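Local coordinates for lovastatin nonaketide synthase, polyketide synthase component (Aspergillus terreus, PDB 7CPX), which builds dihydromonacolin L, the polyketide precursor of lovastatin, from nine malonyl-CoA units, using NADPH and S-adenosylmethionine in partnership with the protein LovC, at residues Val652-Ala663 with Tyr817-Phe828; Ala674-Gly682 with Cys770-Cys781. The protein carries 2 engineered substitutions. All coordinates share one frame; numbering follows the deposited sequence.

In the fold
Both contacts lie in the malonyl-CoA:ACP transacylase (MAT) domain, with centres about 13 Å apart, and interaction 2 is nested in the chain inside the loop closed by interaction 1. Helices 657-665 and 671-682 follow each other directly, and Ile660 of the first packs on Ile677 of the second. Trp818 also joins the contacts: its ring lies against helix 657-665, while its CB is 3.4 Å from CD1 of Leu778. A salt bridge from Lys819 NZ to Asp772 OD1 (3.0 Å) ties helix 815-820 to helix 768-780. Interaction 1 contains the GHSSG sequence, consistent with the nucleophile elbow of acyltransferases; Arg681 of interaction 2 lies near it without touching.

Interaction 1: Val652-Ala663 with Tyr817-Phe828; sequences VVGHSSGEIACA and YWKDNLVSPVLF
Tyr817 and Glu659 meet from opposite directions, the phenol OH donating to Glu659 OE2 at 2.5 Å. The ring stands steeply against the carboxylate, their planes 77° apart, and the hydroxyl comes in from above the carboxylate plane. One residue on, Trp818 brings its six-membered ring obliquely against helix 657-665, with CH2 near Ala663 CB (3.4 Å) and CZ3 near Ile660 CG2 (3.8 Å). Asn821 points its amide at the start of the same helix because CG lies opposite the backbone N (chi1 180°). Its ND2 hydrogen-bonds to Ser656 O (2.9 Å), which lies close to the Asn821 amide plane, while ND2 approaches from above the Ser656 carbonyl plane; Glu659 N binds this oxygen from the opposite face, so two donors grip it. Ser656 sits where the nucleophile of a GxSxG elbow would be; Asn821 bonds to its backbone, and its OG instead makes a weak hydrogen bond to Gln566 OE1. Beyond the elbow, Val826 CG2 rests on His655 CB, and Phe828 turns its edge to Val653 O, CD1 lying 3.3 Å from it. Helix 657-665 is backed by helix 624-644, strand 558-563 runs beside Val652 and Phe828, and Leu778 of helix 768-780 packs on Trp818.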
loop_
_atom_site.group_PDB
_atom_site.type_symbol
_atom_site.label_atom_id
_atom_site.label_comp_id
_atom_site.label_asym_id
_atom_site.label_seq_id
_atom_site.Cartn_x
_atom_site.Cartn_y
_atom_site.Cartn_z
ATOM N N VAL A 652 5.868 27.070 -76.430
ATOM C CA VAL A 652 6.852 27.999 -76.971
ATOM C C VAL A 652 7.663 27.249 -78.017
ATOM O O VAL A 652 8.125 26.132 -77.764
ATOM C CB VAL A 652 7.774 28.572 -75.878
ATOM C CG1 VAL A 652 9.018 29.191 -76.501
ATOM C CG2 VAL A 652 7.032 29.605 -75.051
ATOM N N VAL A 653 7.834 27.859 -79.184
ATOM C CA VAL A 653 8.498 27.189 -80.295
ATOM C C VAL A 653 10.006 27.262 -80.106
ATOM O O VAL A 653 10.532 28.158 -79.433
ATOM C CB VAL A 653 8.081 27.805 -81.647
ATOM C CG1 VAL A 653 6.559 27.951 -81.756
ATOM C CG2 VAL A 653 8.777 29.133 -81.865
ATOM N N GLY A 654 10.710 26.309 -80.709
ATOM C CA GLY A 654 12.159 26.328 -80.730
ATOM C C GLY A 654 12.686 26.851 -82.048
ATOM O O GLY A 654 12.376 27.979 -82.444
ATOM N N HIS A 655 13.481 26.040 -82.741
ATOM C CA HIS A 655 14.005 26.387 -84.052
ATOM C C HIS A 655 13.878 25.192 -84.983
ATOM O O HIS A 655 13.978 24.039 -84.557
ATOM C CB HIS A 655 15.471 26.835 -83.970
ATOM C CG HIS A 655 16.394 25.789 -83.425
ATOM N ND1 HIS A 655 16.617 25.624 -82.075
ATOM C CD2 HIS A 655 17.151 24.855 -84.048
ATOM C CE1 HIS A 655 17.471 24.633 -81.890
ATOM N NE2 HIS A 655 17.811 24.150 -83.071
ATOM N N SER A 656 13.649 25.479 -86.263
ATOM C CA SER A 656 13.534 24.456 -87.306
ATOM C C SER A 656 12.456 23.468 -86.874
ATOM O O SER A 656 11.296 23.887 -86.708
ATOM C CB SER A 656 14.919 23.861 -87.560
ATOM O OG SER A 656 14.870 22.866 -88.568
ATOM N N SER A 657 12.770 22.186 -86.670
ATOM C CA SER A 657 11.743 21.225 -86.283
ATOM C C SER A 657 11.033 21.663 -85.011
ATOM O O SER A 657 9.808 21.528 -84.896
ATOM C CB SER A 657 12.367 19.841 -86.094
ATOM O OG SER A 657 12.973 19.387 -87.292
ATOM N N GLY A 658 11.778 22.218 -84.059
ATOM C CA GLY A 658 11.209 22.643 -82.796
ATOM C C GLY A 658 10.046 23.589 -82.995
ATOM O O GLY A 658 9.144 23.665 -82.155
ATOM N N GLU A 659 10.055 24.320 -84.108
ATOM C CA GLU A 659 8.923 25.180 -84.425
ATOM C C GLU A 659 7.775 24.372 -85.015
ATOM O O GLU A 659 6.640 24.445 -84.529
ATOM C CB GLU A 659 9.359 26.287 -85.388
ATOM C CG GLU A 659 8.475 27.528 -85.361
ATOM C CD GLU A 659 7.047 27.248 -85.785
ATOM O OE1 GLU A 659 6.852 26.524 -86.785
ATOM O OE2 GLU A 659 6.119 27.743 -85.112
ATOM N N ILE A 660 8.058 23.570 -86.043
ATOM C CA ILE A 660 6.990 22.900 -86.780
ATOM C C ILE A 660 6.160 22.042 -85.834
ATOM O O ILE A 660 4.931 22.169 -85.762
ATOM C CB ILE A 660 7.574 22.062 -87.931
ATOM C CG1 ILE A 660 8.346 22.956 -88.907
ATOM C CG2 ILE A 660 6.464 21.314 -88.656
ATOM C CD1 ILE A 660 9.161 22.192 -89.934
ATOM N N ALA A 661 6.829 21.187 -85.058
ATOM C CA ALA A 661 6.108 20.360 -84.099
ATOM C C ALA A 661 5.344 21.226 -83.109
ATOM O O ALA A 661 4.187 20.935 -82.779
ATOM C CB ALA A 661 7.079 19.434 -83.367
ATOM N N CYS A 662 5.966 22.311 -82.642
ATOM C CA CYS A 662 5.280 23.200 -81.714
ATOM C C CYS A 662 4.002 23.747 -82.332
ATOM O O CYS A 662 2.998 23.941 -81.635
ATOM C CB CYS A 662 6.206 24.341 -81.295
ATOM S SG CYS A 662 5.535 25.391 -79.988
ATOM N N ALA A 663 4.010 23.983 -83.648
ATOM C CA ALA A 663 2.802 24.464 -84.308
ATOM C C ALA A 663 1.659 23.477 -84.121
ATOM O O ALA A 663 0.508 23.880 -83.914
ATOM C CB ALA A 663 3.071 24.703 -85.792
ATOM N N TYR A 817 5.529 32.432 -92.261
ATOM C CA TYR A 817 6.002 32.027 -90.941
ATOM C C TYR A 817 6.823 30.745 -91.019
ATOM O O TYR A 817 7.881 30.634 -90.385
ATOM C CB TYR A 817 4.817 31.850 -89.994
ATOM C CG TYR A 817 5.213 31.421 -88.601
ATOM C CD1 TYR A 817 6.143 32.146 -87.869
ATOM C CD2 TYR A 817 4.651 30.296 -88.013
ATOM C CE1 TYR A 817 6.507 31.761 -86.596
ATOM C CE2 TYR A 817 5.008 29.903 -86.739
ATOM C CZ TYR A 817 5.937 30.639 -86.035
ATOM O OH TYR A 817 6.300 30.255 -84.764
ATOM N N TRP A 818 6.356 29.766 -91.796
ATOM C CA TRP A 818 7.123 28.536 -91.959
ATOM C C TRP A 818 8.440 28.799 -92.677
ATOM O O TRP A 818 9.418 28.075 -92.465
ATOM C CB TRP A 818 6.293 27.500 -92.715
ATOM C CG TRP A 818 4.944 27.257 -92.102
ATOM C CD1 TRP A 818 3.778 27.891 -92.415
ATOM C CD2 TRP A 818 4.624 26.316 -91.071
ATOM N NE1 TRP A 818 2.751 27.404 -91.644
ATOM C CE2 TRP A 818 3.244 26.435 -90.809
ATOM C CE3 TRP A 818 5.370 25.384 -90.341
ATOM C CZ2 TRP A 818 2.595 25.658 -89.854
ATOM C CZ3 TRP A 818 4.722 24.613 -89.393
ATOM C CH2 TRP A 818 3.349 24.756 -89.158
ATOM N N LYS A 819 8.481 29.822 -93.535
ATOM C CA LYS A 819 9.749 30.225 -94.138
ATOM C C LYS A 819 10.669 30.866 -93.106
ATOM O O LYS A 819 11.860 30.537 -93.030
ATOM C CB LYS A 819 9.489 31.185 -95.299
ATOM C CG LYS A 819 10.736 31.869 -95.838
ATOM C CD LYS A 819 10.429 32.670 -97.091
ATOM C CE LYS A 819 11.637 33.470 -97.547
ATOM N NZ LYS A 819 11.359 34.239 -98.790
ATOM N N ASP A 820 10.134 31.784 -92.298
ATOM C CA ASP A 820 10.915 32.396 -91.233
ATOM C C ASP A 820 11.429 31.360 -90.247
ATOM O O ASP A 820 12.425 31.613 -89.559
ATOM C CB ASP A 820 10.069 33.436 -90.495
ATOM C CG ASP A 820 9.600 34.555 -91.403
ATOM O OD1 ASP A 820 9.946 34.534 -92.602
ATOM O OD2 ASP A 820 8.885 35.454 -90.916
ATOM N N ASN A 821 10.762 30.207 -90.158
ATOM C CA ASN A 821 11.235 29.145 -89.276
ATOM C C ASN A 821 12.708 28.843 -89.523
ATOM O O ASN A 821 13.468 28.602 -88.579
ATOM C CB ASN A 821 10.394 27.884 -89.475
ATOM C CG ASN A 821 10.840 26.740 -88.586
ATOM O OD1 ASN A 821 11.408 26.956 -87.515
ATOM N ND2 ASN A 821 10.591 25.513 -89.031
ATOM N N LEU A 822 13.127 28.853 -90.789
ATOM C CA LEU A 822 14.519 28.636 -91.152
ATOM C C LEU A 822 15.232 29.901 -91.603
ATOM O O LEU A 822 16.463 29.891 -91.707
ATOM C CB LEU A 822 14.620 27.583 -92.268
ATOM C CG LEU A 822 14.476 26.113 -91.864
ATOM C CD1 LEU A 822 15.631 25.675 -90.977
ATOM C CD2 LEU A 822 13.143 25.856 -91.175
ATOM N N VAL A 823 14.504 30.985 -91.869
ATOM C CA VAL A 823 15.118 32.220 -92.347
ATOM C C VAL A 823 15.349 33.176 -91.183
ATOM O O VAL A 823 16.488 33.566 -90.902
ATOM C CB VAL A 823 14.252 32.881 -93.435
ATOM C CG1 VAL A 823 14.774 34.278 -93.760
ATOM C CG2 VAL A 823 14.217 32.012 -94.686
ATOM N N SER A 824 14.274 33.559 -90.498
ATOM C CA SER A 824 14.372 34.594 -89.485
ATOM C C SER A 824 15.140 34.092 -88.262
ATOM O O SER A 824 15.112 32.899 -87.948
ATOM C CB SER A 824 12.981 35.055 -89.058
ATOM O OG SER A 824 12.256 35.574 -90.158
ATOM N N PRO A 825 15.837 34.984 -87.556
ATOM C CA PRO A 825 16.467 34.584 -86.293
ATOM C C PRO A 825 15.417 34.226 -85.253
ATOM O O PRO A 825 14.297 34.740 -85.266
ATOM C CB PRO A 825 17.270 35.823 -85.885
ATOM C CG PRO A 825 16.584 36.958 -86.560
ATOM C CD PRO A 825 16.064 36.409 -87.855
ATOM N N VAL A 826 15.794 33.335 -84.341
ATOM C CA VAL A 826 14.878 32.790 -83.347
ATOM C C VAL A 826 15.149 33.475 -82.015
ATOM O O VAL A 826 16.253 33.372 -81.466
ATOM C CB VAL A 826 15.028 31.266 -83.222
ATOM C CG1 VAL A 826 13.990 30.706 -82.263
ATOM C CG2 VAL A 826 14.913 30.601 -84.587
ATOM N N LEU A 827 14.142 34.170 -81.496
ATOM C CA LEU A 827 14.208 34.765 -80.160
ATOM C C LEU A 827 13.534 33.844 -79.144
ATOM O O LEU A 827 12.504 34.162 -78.548
ATOM C CB LEU A 827 13.568 36.151 -80.164
ATOM C CG LEU A 827 14.380 37.264 -80.832
ATOM C CD1 LEU A 827 14.462 37.060 -82.339
ATOM C CD2 LEU A 827 13.792 38.628 -80.504
ATOM N N PHE A 828 14.148 32.674 -78.957
ATOM C CA PHE A 828 13.596 31.682 -78.041
ATOM C C PHE A 828 13.479 32.240 -76.629
ATOM O O PHE A 828 12.496 31.974 -75.926
ATOM C CB PHE A 828 14.467 30.427 -78.057
ATOM C CG PHE A 828 14.086 29.412 -77.022
ATOM C CD1 PHE A 828 13.018 28.558 -77.235
ATOM C CD2 PHE A 828 14.797 29.308 -75.840
ATOM C CE1 PHE A 828 12.665 27.623 -76.286
ATOM C CE2 PHE A 828 14.450 28.374 -74.886
ATOM C CZ PHE A 828 13.383 27.531 -75.110
#

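Interaction 2: Ala674-Gly682 with Cys770-Cys781; sequences AIRIAYLRG and CADPYMQALEEC
Arg681 lies across one face of the Tyr774 ring. Its CB sits above the ring near CE1, 3.6 Å from that atom. With CG anti to the backbone N (chi1 178°), the bend at chi2 brings CD over the same face, 3.8 Å from the ring centroid and only 7° off the normal, in a CH-pi contact. A second bend, at chi3, turns NE and the guanidinium onward past the ring at a tilt, and any cation-pi attraction is weak at best. NH1 lies 3.4 Å from Ala771 CA, with Ala771 CB at the guanidinium edge and in its plane, and NH2 ends 3.6 Å from Cys770 CB. These residues belong to two helices of the MAT domain, 671-682 and 768-780, packed antiparallel but inclined: the segment axes approach to 9.7 Å, with 150° between their directions. The chain joining them includes the LovC-binding region, so the pair brackets that docking part in sequence. Leu680 fills the middle of the interface, with CG at the edge of the Tyr774 ring (3.7 Å from CD1), CD1 against the methyl of Ala777 and CD2 over the backbone of Tyr774 and Leu778. One turn earlier, Ile677 CG2 meets Leu778 CD1 at 3.4 Å and also borders Tyr774 OH, a hydroxyl weakly hydrogen-bonded to Trp818 O. Tyr602, from a loop, packs on both Leu680 and Ala777.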
loop_
_atom_site.group_PDB
_atom_site.type_symbol
_atom_site.label_atom_id
_atom_site.label_comp_id
_atom_site.label_asym_id
_atom_site.label_seq_id
_atom_site.Cartn_x
_atom_site.Cartn_y
_atom_site.Cartn_z
ATOM N N ALA A 674 2.103 19.191 -89.712
ATOM C CA ALA A 674 3.411 19.495 -89.137
ATOM C C ALA A 674 4.489 18.584 -89.713
ATOM O O ALA A 674 5.541 19.053 -90.164
ATOM C CB ALA A 674 3.354 19.369 -87.615
ATOM N N ILE A 675 4.242 17.273 -89.710
ATOM C CA ILE A 675 5.248 16.342 -90.216
ATOM C C ILE A 675 5.442 16.533 -91.715
ATOM O O ILE A 675 6.563 16.426 -92.230
ATOM C CB ILE A 675 4.859 14.891 -89.872
ATOM C CG1 ILE A 675 5.962 13.921 -90.302
ATOM C CG2 ILE A 675 3.545 14.512 -90.541
ATOM C CD1 ILE A 675 7.313 14.194 -89.669
ATOM N N ARG A 676 4.357 16.817 -92.438
ATOM C CA ARG A 676 4.459 17.059 -93.872
ATOM C C ARG A 676 5.316 18.284 -94.159
ATOM O O ARG A 676 6.163 18.264 -95.060
ATOM C CB ARG A 676 3.052 17.221 -94.444
ATOM C CG ARG A 676 2.955 17.249 -95.952
ATOM C CD ARG A 676 1.491 17.243 -96.367
ATOM N NE ARG A 676 1.272 17.759 -97.713
ATOM C CZ ARG A 676 0.075 17.935 -98.257
ATOM N NH1 ARG A 676 -1.034 17.635 -97.599
ATOM N NH2 ARG A 676 -0.012 18.427 -99.489
ATOM N N ILE A 677 5.123 19.356 -93.388
ATOM C CA ILE A 677 5.921 20.562 -93.571
ATOM C C ILE A 677 7.374 20.299 -93.209
ATOM O O ILE A 677 8.291 20.825 -93.849
ATOM C CB ILE A 677 5.334 21.718 -92.741
ATOM C CG1 ILE A 677 3.989 22.156 -93.327
ATOM C CG2 ILE A 677 6.315 22.882 -92.694
ATOM C CD1 ILE A 677 3.188 23.066 -92.420
ATOM N N ALA A 678 7.614 19.496 -92.171
ATOM C CA ALA A 678 8.989 19.165 -91.807
ATOM C C ALA A 678 9.681 18.408 -92.933
ATOM O O ALA A 678 10.825 18.713 -93.294
ATOM C CB ALA A 678 9.008 18.348 -90.516
ATOM N N TYR A 679 8.995 17.419 -93.511
ATOM C CA TYR A 679 9.574 16.685 -94.632
ATOM C C TYR A 679 9.809 17.603 -95.825
ATOM O O TYR A 679 10.847 17.512 -96.494
ATOM C CB TYR A 679 8.670 15.518 -95.028
ATOM C CG TYR A 679 8.885 14.264 -94.210
ATOM C CD1 TYR A 679 10.050 13.519 -94.341
ATOM C CD2 TYR A 679 7.918 13.814 -93.322
ATOM C CE1 TYR A 679 10.250 12.368 -93.603
ATOM C CE2 TYR A 679 8.109 12.664 -92.580
ATOM C CZ TYR A 679 9.277 11.945 -92.723
ATOM O OH TYR A 679 9.473 10.800 -91.987
ATOM N N LEU A 680 8.858 18.495 -96.110
ATOM C CA LEU A 680 9.022 19.424 -97.223
ATOM C C LEU A 680 10.232 20.325 -97.011
ATOM O O LEU A 680 11.021 20.547 -97.937
ATOM C CB LEU A 680 7.752 20.260 -97.388
ATOM C CG LEU A 680 7.702 21.218 -98.581
ATOM C CD1 LEU A 680 7.557 20.451 -99.886
ATOM C CD2 LEU A 680 6.566 22.215 -98.408
ATOM N N ARG A 681 10.392 20.853 -95.797
ATOM C CA ARG A 681 11.537 21.704 -95.496
ATOM C C ARG A 681 12.840 20.921 -95.546
ATOM O O ARG A 681 13.894 21.491 -95.850
ATOM C CB ARG A 681 11.352 22.352 -94.123
ATOM C CG ARG A 681 12.508 23.231 -93.668
ATOM C CD ARG A 681 12.864 24.296 -94.693
ATOM N NE ARG A 681 14.029 23.923 -95.486
ATOM C CZ ARG A 681 14.704 24.753 -96.271
ATOM N NH1 ARG A 681 14.355 26.024 -96.396
ATOM N NH2 ARG A 681 15.756 24.299 -96.944
ATOM N N GLY A 682 12.792 19.621 -95.249
ATOM C CA GLY A 682 13.988 18.806 -95.380
ATOM C C GLY A 682 14.545 18.829 -96.790
ATOM O O GLY A 682 15.760 18.929 -96.987
ATOM N N CYS A 770 16.926 28.055 -100.790
ATOM C CA CYS A 770 16.050 26.889 -100.771
ATOM C C CYS A 770 14.736 27.170 -100.056
ATOM O O CYS A 770 13.745 26.480 -100.314
ATOM C CB CYS A 770 16.759 25.709 -100.105
ATOM S SG CYS A 770 18.284 25.198 -100.933
ATOM N N ALA A 771 14.706 28.166 -99.167
ATOM C CA ALA A 771 13.460 28.517 -98.497
ATOM C C ALA A 771 12.424 29.045 -99.481
ATOM O O ALA A 771 11.220 28.870 -99.261
ATOM C CB ALA A 771 13.725 29.554 -97.406
ATOM N N ASP A 772 12.866 29.691 -100.563
ATOM C CA ASP A 772 11.917 30.247 -101.527
ATOM C C ASP A 772 11.048 29.168 -102.159
ATOM O O ASP A 772 9.821 29.191 -101.960
ATOM C CB ASP A 772 12.677 31.060 -102.578
ATOM C CG ASP A 772 13.282 32.329 -102.006
ATOM O OD1 ASP A 772 12.717 32.876 -101.037
ATOM O OD2 ASP A 772 14.325 32.778 -102.527
ATOM N N PRO A 773 11.591 28.208 -102.916
ATOM C CA PRO A 773 10.718 27.163 -103.477
ATOM C C PRO A 773 9.976 26.380 -102.410
ATOM O O PRO A 773 8.796 26.053 -102.589
ATOM C CB PRO A 773 11.694 26.280 -104.266
ATOM C CG PRO A 773 13.011 26.495 -103.614
ATOM C CD PRO A 773 13.015 27.926 -103.168
ATOM N N TYR A 774 10.635 26.090 -101.285
ATOM C CA TYR A 774 9.980 25.355 -100.209
ATOM C C TYR A 774 8.685 26.043 -99.798
ATOM O O TYR A 774 7.615 25.422 -99.783
ATOM C CB TYR A 774 10.933 25.222 -99.020
ATOM C CG TYR A 774 10.251 25.242 -97.671
ATOM C CD1 TYR A 774 9.537 24.144 -97.214
ATOM C CD2 TYR A 774 10.333 26.358 -96.849
ATOM C CE1 TYR A 774 8.915 24.159 -95.980
ATOM C CE2 TYR A 774 9.717 26.383 -95.614
ATOM C CZ TYR A 774 9.010 25.281 -95.184
ATOM O OH TYR A 774 8.396 25.302 -93.953
ATOM N N MET A 775 8.757 27.340 -99.497
ATOM C CA MET A 775 7.545 28.080 -99.167
ATOM C C MET A 775 6.549 28.017 -100.316
ATOM O O MET A 775 5.345 27.837 -100.094
ATOM C CB MET A 775 7.889 29.532 -98.834
ATOM C CG MET A 775 6.729 30.319 -98.242
ATOM S SD MET A 775 7.110 32.063 -97.990
ATOM C CE MET A 775 7.249 32.630 -99.684
ATOM N N GLN A 776 7.033 28.146 -101.555
ATOM C CA GLN A 776 6.140 28.039 -102.702
ATOM C C GLN A 776 5.402 26.709 -102.701
ATOM O O GLN A 776 4.233 26.646 -103.099
ATOM C CB GLN A 776 6.928 28.210 -104.002
ATOM C CG GLN A 776 7.491 29.607 -104.203
ATOM C CD GLN A 776 8.371 29.709 -105.433
ATOM O OE1 GLN A 776 8.568 28.730 -106.152
ATOM N NE2 GLN A 776 8.905 30.899 -105.682
ATOM N N ALA A 777 6.063 25.637 -102.257
ATOM C CA ALA A 777 5.373 24.363 -102.109
ATOM C C ALA A 777 4.469 24.368 -100.883
ATOM O O ALA A 777 3.348 23.847 -100.931
ATOM C CB ALA A 777 6.389 23.224 -102.020
ATOM N N LEU A 778 4.931 24.970 -99.784
ATOM C CA LEU A 778 4.142 24.974 -98.559
ATOM C C LEU A 778 2.823 25.712 -98.746
ATOM O O LEU A 778 1.844 25.411 -98.054
ATOM C CB LEU A 778 4.947 25.598 -97.420
ATOM C CG LEU A 778 4.387 25.378 -96.013
ATOM C CD1 LEU A 778 5.521 25.180 -95.023
ATOM C CD2 LEU A 778 3.516 26.545 -95.587
ATOM N N GLU A 779 2.772 26.670 -99.674
ATOM C CA GLU A 779 1.508 27.333 -99.971
ATOM C C GLU A 779 0.478 26.333 -100.479
ATOM O O GLU A 779 -0.703 26.407 -100.119
ATOM C CB GLU A 779 1.725 28.449 -100.992
ATOM C CG GLU A 779 2.523 29.626 -100.458
ATOM C CD GLU A 779 2.708 30.721 -101.490
ATOM O OE1 GLU A 779 2.301 30.518 -102.654
ATOM O OE2 GLU A 779 3.259 31.786 -101.138
ATOM N N GLU A 780 0.905 25.391 -101.318
ATOM C CA GLU A 780 0.049 24.313 -101.790
ATOM C C GLU A 780 0.149 23.072 -100.915
ATOM O O GLU A 780 -0.481 22.056 -101.221
ATOM C CB GLU A 780 0.399 23.957 -103.237
ATOM C CG GLU A 780 0.349 25.137 -104.192
ATOM C CD GLU A 780 0.613 24.734 -105.629
ATOM O OE1 GLU A 780 0.793 23.525 -105.885
ATOM O OE2 GLU A 780 0.642 25.626 -106.504
ATOM N N CYS A 781 0.927 23.135 -99.835
ATOM C CA CYS A 781 1.142 22.003 -98.941
ATOM C C CYS A 781 1.001 22.448 -97.491
ATOM O O CYS A 781 1.835 22.129 -96.639
ATOM C CB CYS A 781 2.510 21.369 -99.186
ATOM S SG CYS A 781 2.794 19.822 -98.303
#